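Sesquisabinene B synthase 2 (Santalum album, PDB 6A2C) probably converts farnesyl diphosphate into the sesquiterpene sesquisabinene B, working with magnesium or manganese ions. Local coordinates at residues N280-S285 with V308-T313; Y286-G291 with R530-F535. All coordinates share one frame; numbering follows the deposited sequence.

Both contacts are buried in the mainly helical protein and share helix 281-292, whose first half meets helix 299-321 in interaction 1 and whose second half meets helix 521-535 in interaction 2. Their centres lie about 12 Å apart, and each touches the bound farnesyl diphosphate. The axes run at nearly the same angle, 129° in interaction 1 and 130° in interaction 2, but the chemistry differs. Small residues, a bridging water and an axis distance of 8.1 Å mark interaction 1, nearer the magnesium ions. Interaction 2, nearer the centre of the chain, sets its axes 9.1 Å apart with aromatic rings between them and buries more surface.

Interaction 1: residues N280-S285 with V308-T313; sequences NGLIQS and VGALIT. With FPP (farnesyl diphosphate), chain C.
Ala310 meets helix 281-292 through its methyl group: CB lies 4.1 Å from Leu282 CA, and Leu282 CD2 comes up to the same methyl. The two backbones are close here, with the CA atoms of Leu282 and Ala310 4.9 Å apart, and Trp267 of helix 239-270 touches both Ala310 and Leu282.

Ser285 packs just beside this methyl. Its hydroxyl is turned anti to the backbone N (chi1 174°) and stands over the backbone of the facing helix, OG 3.2 Å from Gly309 CA. The missing side chain at Gly309 makes room for it. Although OG is also near Ala310 N, the angle is too poor for a bond; the hydroxyl is instead hydrogen-bonded to Ala306 O, one turn back on helix 299-321. One polar bond thus reaches across the helix pair from this serine.

Gly281 joins through its carbonyl. A water donates to Gly281 O at 2.8 Å and to Thr313 OG1 at 2.6 Å, linking the helices where their backbones do not bond directly. Thr313 OG1 in turn gives its proton to Gly309 O at 2.8 Å, reaching that oxygen from the face opposite to Thr313 N. Two donors therefore grip one carbonyl, and the threonine hydroxyl is fixed in rotation beside the substrate, with OG1 3.1 Å from FPP C10.

Thr313 precedes the magnesium ligands Asp316 and Asp320 on the same helix, so this pair forms part of the active-site wall that leads to the DDxxD motif of class I terpene synthases.

Interaction 2: residues Y286-G291 with R530-F535; sequences YMYAIG and RGSHFF. With FPP (farnesyl diphosphate), chain C.
Gly531 opens the contact by laying its CA over one face of the Tyr288 ring, a CH-pi approach 4.3 Å from the centroid and 26° off the ring normal. A side chain would run into the ring, since its CB would fall 2.9 Å from Tyr288 CZ; the glycine is what lets the phenol come this close to the helix backbone.

At Ser532 the hydroxyl meets the edge of the same ring, in its plane. Ser532 OG and Tyr288 OH stand only 2.4 Å apart, so short that the modelled spacing is doubtful, and both hydroxyls are also hydrogen-bonded to Val528 O, one turn earlier. Tyr288 swings its ring out opposite its own amide nitrogen (chi1 -165°), which carries the phenol from helix 281-292 to this polar corner while its CD1 lies 3.3 Å from FPP C14. Helix 281-292 thereby lines the prenyl pocket of the class I terpene synthase fold with Tyr288, and the 530-535 segment backs that tyrosine from behind. A leucine in place of Tyr288 would probably leave Val528 O without the phenol hydroxyl and open a gap between Gly531 and the prenyl chain.

Phe535, at the end of the segment, closes in with its ring. Its centroid is 5.9 Å from that of Tyr288 and the planes are inclined at 32°, an oblique pairing in which the two CD2 atoms are nearest. Met287 crosses Phe535 at about a right angle, its chain bent so that CE sits 4.0 Å from Phe535 CE1, and Phe535 CE2 lies 3.8 Å from Met287 O, a carbonyl hydrogen-bonded to Tyr222 OH.

Interaction 1: residues N280-S285 with V308-T313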
loop_
_atom_site.group_PDB
_atom_site.type_symbol
_atom_site.label_atom_id
_atom_site.label_comp_id
_atom_site.label_asym_id
_atom_site.label_seq_id
_atom_site.Cartn_x
_atom_site.Cartn_y
_atom_site.Cartn_z
ATOM N N ASN A 280 1.470 4.736 -19.299
ATOM C CA ASN A 280 0.882 3.369 -19.262
ATOM C C ASN A 280 1.852 2.350 -18.648
ATOM O O ASN A 280 1.601 1.154 -18.833
ATOM C CB ASN A 280 0.470 2.897 -20.664
ATOM C CG ASN A 280 -0.769 3.611 -21.162
ATOM O OD1 ASN A 280 -1.682 3.857 -20.385
ATOM N ND2 ASN A 280 -0.808 3.953 -22.436
ATOM N N GLY A 281 2.896 2.779 -17.936
ATOM C CA GLY A 281 3.921 1.878 -17.399
ATOM C C GLY A 281 3.313 0.874 -16.425
ATOM O O GLY A 281 3.689 -0.296 -16.474
ATOM N N LEU A 282 2.440 1.304 -15.528
ATOM C CA LEU A 282 1.875 0.395 -14.499
ATOM C C LEU A 282 0.923 -0.603 -15.166
ATOM O O LEU A 282 1.055 -1.841 -14.922
ATOM C CB LEU A 282 1.176 1.243 -13.440
ATOM C CG LEU A 282 0.560 0.514 -12.240
ATOM C CD1 LEU A 282 -0.747 -0.171 -12.573
ATOM C CD2 LEU A 282 1.510 -0.454 -11.577
ATOM N N ILE A 283 0.022 -0.125 -16.012
ATOM C CA ILE A 283 -1.022 -1.010 -16.594
ATOM C C ILE A 283 -0.346 -2.018 -17.534
ATOM O O ILE A 283 -0.711 -3.212 -17.490
ATOM C CB ILE A 283 -2.153 -0.242 -17.302
ATOM C CG1 ILE A 283 -3.237 -1.201 -17.787
ATOM C CG2 ILE A 283 -1.642 0.563 -18.474
ATOM C CD1 ILE A 283 -4.029 -1.845 -16.650
ATOM N N GLN A 284 0.613 -1.581 -18.346
ATOM C CA GLN A 284 1.340 -2.504 -19.241
ATOM C C GLN A 284 2.122 -3.535 -18.411
ATOM O O GLN A 284 2.148 -4.709 -18.832
ATOM C CB GLN A 284 2.185 -1.732 -20.245
ATOM C CG GLN A 284 1.291 -0.840 -21.106
ATOM C CD GLN A 284 1.885 -0.390 -22.418
ATOM O OE1 GLN A 284 2.805 0.423 -22.459
ATOM N NE2 GLN A 284 1.301 -0.864 -23.511
ATOM N N SER A 285 2.788 -3.125 -17.325
ATOM C CA SER A 285 3.540 -4.102 -16.491
ATOM C C SER A 285 2.557 -5.156 -15.973
ATOM O O SER A 285 2.847 -6.372 -16.047
ATOM C CB SER A 285 4.270 -3.417 -15.372
ATOM O OG SER A 285 4.865 -4.369 -14.506
ATOM N N VAL A 308 7.919 -4.266 -9.928
ATOM C CA VAL A 308 9.290 -4.286 -10.517
ATOM C C VAL A 308 9.197 -3.972 -12.021
ATOM O O VAL A 308 9.914 -3.101 -12.470
ATOM C CB VAL A 308 9.968 -5.629 -10.244
ATOM C CG1 VAL A 308 11.327 -5.705 -10.889
ATOM C CG2 VAL A 308 10.045 -5.894 -8.751
ATOM N N GLY A 309 8.254 -4.563 -12.749
ATOM C CA GLY A 309 8.090 -4.285 -14.184
ATOM C C GLY A 309 7.725 -2.837 -14.471
ATOM O O GLY A 309 8.261 -2.270 -15.439
ATOM N N ALA A 310 6.878 -2.215 -13.647
ATOM C CA ALA A 310 6.562 -0.777 -13.783
ATOM C C ALA A 310 7.832 0.069 -13.580
ATOM O O ALA A 310 8.047 0.991 -14.350
ATOM C CB ALA A 310 5.492 -0.363 -12.833
ATOM N N LEU A 311 8.665 -0.274 -12.618
ATOM C CA LEU A 311 9.919 0.468 -12.355
ATOM C C LEU A 311 10.941 0.224 -13.473
ATOM O O LEU A 311 11.652 1.177 -13.800
ATOM C CB LEU A 311 10.438 0.096 -10.973
ATOM C CG LEU A 311 9.553 0.679 -9.871
ATOM C CD1 LEU A 311 9.803 0.028 -8.534
ATOM C CD2 LEU A 311 9.735 2.179 -9.801
ATOM N N ILE A 312 11.032 -0.984 -14.006
ATOM C CA ILE A 312 11.960 -1.286 -15.115
ATOM C C ILE A 312 11.574 -0.399 -16.309
ATOM O O ILE A 312 12.463 0.222 -16.854
ATOM C CB ILE A 312 11.984 -2.778 -15.463
ATOM C CG1 ILE A 312 12.680 -3.610 -14.388
ATOM C CG2 ILE A 312 12.659 -2.974 -16.803
ATOM C CD1 ILE A 312 12.376 -5.100 -14.527
ATOM N N THR A 313 10.292 -0.277 -16.643
ATOM C CA THR A 313 9.874 0.533 -17.815
ATOM C C THR A 313 10.222 1.991 -17.554
ATOM O O THR A 313 10.762 2.634 -18.455
ATOM C CB THR A 313 8.361 0.472 -18.048
ATOM O OG1 THR A 313 7.908 -0.845 -17.773
ATOM C CG2 THR A 313 7.959 0.869 -19.449
HETATM C C1 FPP C . 10.110 -1.719 -22.340
HETATM O O1 FPP C . 10.394 -1.310 -23.685
HETATM C C2 FPP C . 10.251 -3.188 -22.064
HETATM C C3 FPP C . 11.047 -3.652 -21.105
HETATM C C4 FPP C . 11.866 -2.744 -20.230
HETATM C C5 FPP C . 11.253 -5.125 -20.879
HETATM C C6 FPP C . 10.912 -5.625 -19.492
HETATM C C7 FPP C . 9.454 -5.908 -19.313
HETATM C C8 FPP C . 8.539 -5.108 -18.787
HETATM C C10 FPP C . 8.812 -3.716 -18.340
HETATM C C9 FPP C . 7.141 -5.576 -18.554
HETATM C C11 FPP C . 6.994 -6.085 -17.157
HETATM C C12 FPP C . 7.071 -7.574 -17.045
HETATM C C13 FPP C . 6.657 -8.345 -16.043
HETATM C C14 FPP C . 6.885 -9.828 -16.005
HETATM C C15 FPP C . 5.915 -7.812 -14.854
HETATM P PA FPP C . 11.878 -1.079 -24.328
HETATM O O1A FPP C . 11.658 -1.902 -25.573
HETATM O O2A FPP C . 12.548 0.335 -24.392
HETATM O O3A FPP C . 13.028 -1.927 -23.527
HETATM P PB FPP C . 14.637 -1.737 -24.048
HETATM O O1B FPP C . 15.007 -0.246 -24.004
HETATM O O2B FPP C . 15.489 -2.549 -23.092
HETATM O O3B FPP C . 14.693 -2.296 -25.439
HETATM O O HOH W 1 5.439 -1.250 -18.391
#

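Interaction 2: residues Y286-G291 with R530-F535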
loop_
_atom_site.group_PDB
_atom_site.type_symbol
_atom_site.label_atom_id
_atom_site.label_comp_id
_atom_site.label_asym_id
_atom_site.label_seq_id
_atom_site.Cartn_x
_atom_site.Cartn_y
_atom_site.Cartn_z
ATOM N N TYR A 286 1.403 -4.710 -15.479
ATOM C CA TYR A 286 0.415 -5.612 -14.859
ATOM C C TYR A 286 -0.125 -6.546 -15.936
ATOM O O TYR A 286 -0.184 -7.748 -15.704
ATOM C CB TYR A 286 -0.676 -4.852 -14.099
ATOM C CG TYR A 286 -1.597 -5.817 -13.407
ATOM C CD1 TYR A 286 -1.172 -6.571 -12.336
ATOM C CD2 TYR A 286 -2.850 -6.090 -13.939
ATOM C CE1 TYR A 286 -2.012 -7.516 -11.751
ATOM C CE2 TYR A 286 -3.693 -7.022 -13.370
ATOM C CZ TYR A 286 -3.272 -7.741 -12.270
ATOM O OH TYR A 286 -4.122 -8.679 -11.739
ATOM N N MET A 287 -0.422 -6.027 -17.124
ATOM C CA MET A 287 -0.945 -6.874 -18.221
ATOM C C MET A 287 0.069 -7.966 -18.555
ATOM O O MET A 287 -0.340 -9.101 -18.794
ATOM C CB MET A 287 -1.302 -6.057 -19.457
ATOM C CG MET A 287 -2.605 -5.334 -19.220
ATOM S SD MET A 287 -3.088 -4.291 -20.601
ATOM C CE MET A 287 -3.304 -5.517 -21.887
ATOM N N TYR A 288 1.346 -7.635 -18.541
ATOM C CA TYR A 288 2.441 -8.581 -18.818
ATOM C C TYR A 288 2.543 -9.582 -17.660
ATOM O O TYR A 288 2.692 -10.786 -17.933
ATOM C CB TYR A 288 3.754 -7.830 -19.018
ATOM C CG TYR A 288 4.809 -8.689 -19.657
ATOM C CD1 TYR A 288 5.384 -9.741 -18.962
ATOM C CD2 TYR A 288 5.247 -8.447 -20.940
ATOM C CE1 TYR A 288 6.348 -10.553 -19.536
ATOM C CE2 TYR A 288 6.239 -9.224 -21.514
ATOM C CZ TYR A 288 6.748 -10.314 -20.832
ATOM O OH TYR A 288 7.735 -11.084 -21.391
ATOM N N ALA A 289 2.456 -9.119 -16.413
ATOM C CA ALA A 289 2.531 -9.998 -15.220
ATOM C C ALA A 289 1.453 -11.088 -15.347
ATOM O O ALA A 289 1.749 -12.251 -15.089
ATOM C CB ALA A 289 2.378 -9.192 -13.953
ATOM N N ILE A 290 0.245 -10.741 -15.793
ATOM C CA ILE A 290 -0.860 -11.730 -15.956
ATOM C C ILE A 290 -0.429 -12.838 -16.937
ATOM O O ILE A 290 -0.833 -13.985 -16.757
ATOM C CB ILE A 290 -2.147 -11.005 -16.381
ATOM C CG1 ILE A 290 -2.757 -10.284 -15.175
ATOM C CG2 ILE A 290 -3.111 -11.977 -17.055
ATOM C CD1 ILE A 290 -3.915 -9.345 -15.541
ATOM N N GLY A 291 0.361 -12.524 -17.958
ATOM C CA GLY A 291 0.959 -13.555 -18.833
ATOM C C GLY A 291 1.998 -14.419 -18.119
ATOM O O GLY A 291 2.109 -15.638 -18.424
ATOM N N ARG A 530 6.457 -16.366 -23.363
ATOM C CA ARG A 530 5.085 -16.304 -23.956
ATOM C C ARG A 530 4.521 -14.883 -23.851
ATOM O O ARG A 530 4.021 -14.386 -24.873
ATOM C CB ARG A 530 4.207 -17.328 -23.263
ATOM C CG ARG A 530 4.628 -18.757 -23.558
ATOM C CD ARG A 530 4.000 -19.757 -22.622
ATOM N NE ARG A 530 4.187 -21.099 -23.133
ATOM C CZ ARG A 530 3.960 -22.201 -22.425
ATOM N NH1 ARG A 530 3.542 -22.080 -21.178
ATOM N NH2 ARG A 530 4.079 -23.407 -22.978
ATOM N N GLY A 531 4.662 -14.233 -22.689
ATOM C CA GLY A 531 4.323 -12.804 -22.519
ATOM C C GLY A 531 4.992 -11.936 -23.569
ATOM O O GLY A 531 4.319 -11.079 -24.160
ATOM N N SER A 532 6.284 -12.132 -23.796
ATOM C CA SER A 532 7.051 -11.340 -24.785
ATOM C C SER A 532 6.475 -11.573 -26.188
ATOM O O SER A 532 6.319 -10.568 -26.911
ATOM C CB SER A 532 8.525 -11.622 -24.729
ATOM O OG SER A 532 9.024 -11.271 -23.438
ATOM N N HIS A 533 6.268 -12.818 -26.602
ATOM C CA HIS A 533 5.705 -13.113 -27.950
ATOM C C HIS A 533 4.374 -12.362 -28.104
ATOM O O HIS A 533 4.118 -11.758 -29.170
ATOM C CB HIS A 533 5.413 -14.594 -28.168
ATOM C CG HIS A 533 6.610 -15.428 -28.437
ATOM N ND1 HIS A 533 7.445 -15.200 -29.511
ATOM C CD2 HIS A 533 7.150 -16.437 -27.733
ATOM C CE1 HIS A 533 8.393 -16.103 -29.511
ATOM N NE2 HIS A 533 8.262 -16.858 -28.415
ATOM N N PHE A 534 3.545 -12.421 -27.068
ATOM C CA PHE A 534 2.148 -11.949 -27.160
ATOM C C PHE A 534 2.150 -10.425 -27.250
ATOM O O PHE A 534 1.361 -9.876 -28.048
ATOM C CB PHE A 534 1.338 -12.456 -25.976
ATOM C CG PHE A 534 -0.127 -12.135 -26.096
ATOM C CD1 PHE A 534 -0.859 -12.625 -27.161
ATOM C CD2 PHE A 534 -0.737 -11.304 -25.182
ATOM C CE1 PHE A 534 -2.194 -12.283 -27.314
ATOM C CE2 PHE A 534 -2.082 -11.003 -25.297
ATOM C CZ PHE A 534 -2.809 -11.524 -26.349
ATOM N N PHE A 535 2.999 -9.758 -26.469
ATOM C CA PHE A 535 2.977 -8.278 -26.334
ATOM C C PHE A 535 3.883 -7.622 -27.378
ATOM O O PHE A 535 3.840 -6.387 -27.502
ATOM C CB PHE A 535 3.232 -7.855 -24.883
ATOM C CG PHE A 535 2.030 -8.069 -24.001
ATOM C CD1 PHE A 535 0.874 -7.316 -24.206
ATOM C CD2 PHE A 535 1.974 -9.100 -23.086
ATOM C CE1 PHE A 535 -0.289 -7.583 -23.494
ATOM C CE2 PHE A 535 0.816 -9.361 -22.363
ATOM C CZ PHE A 535 -0.307 -8.583 -22.547
HETATM C C1 FPP C . 10.110 -1.719 -22.340
HETATM O O1 FPP C . 10.394 -1.310 -23.685
HETATM C C2 FPP C . 10.251 -3.188 -22.064
HETATM C C3 FPP C . 11.047 -3.652 -21.105
HETATM C C4 FPP C . 11.866 -2.744 -20.230
HETATM C C5 FPP C . 11.253 -5.125 -20.879
HETATM C C6 FPP C . 10.912 -5.625 -19.492
HETATM C C7 FPP C . 9.454 -5.908 -19.313
HETATM C C8 FPP C . 8.539 -5.108 -18.787
HETATM C C10 FPP C . 8.812 -3.716 -18.340
HETATM C C9 FPP C . 7.141 -5.576 -18.554
HETATM C C11 FPP C . 6.994 -6.085 -17.157
HETATM C C12 FPP C . 7.071 -7.574 -17.045
HETATM C C13 FPP C . 6.657 -8.345 -16.043
HETATM C C14 FPP C . 6.885 -9.828 -16.005
HETATM C C15 FPP C . 5.915 -7.812 -14.854
HETATM P PA FPP C . 11.878 -1.079 -24.328
HETATM O O1A FPP C . 11.658 -1.902 -25.573
HETATM O O2A FPP C . 12.548 0.335 -24.392
HETATM O O3A FPP C . 13.028 -1.927 -23.527
HETATM P PB FPP C . 14.637 -1.737 -24.048
HETATM O O1B FPP C . 15.007 -0.246 -24.004
HETATM O O2B FPP C . 15.489 -2.549 -23.092
HETATM O O3B FPP C . 14.693 -2.296 -25.439
#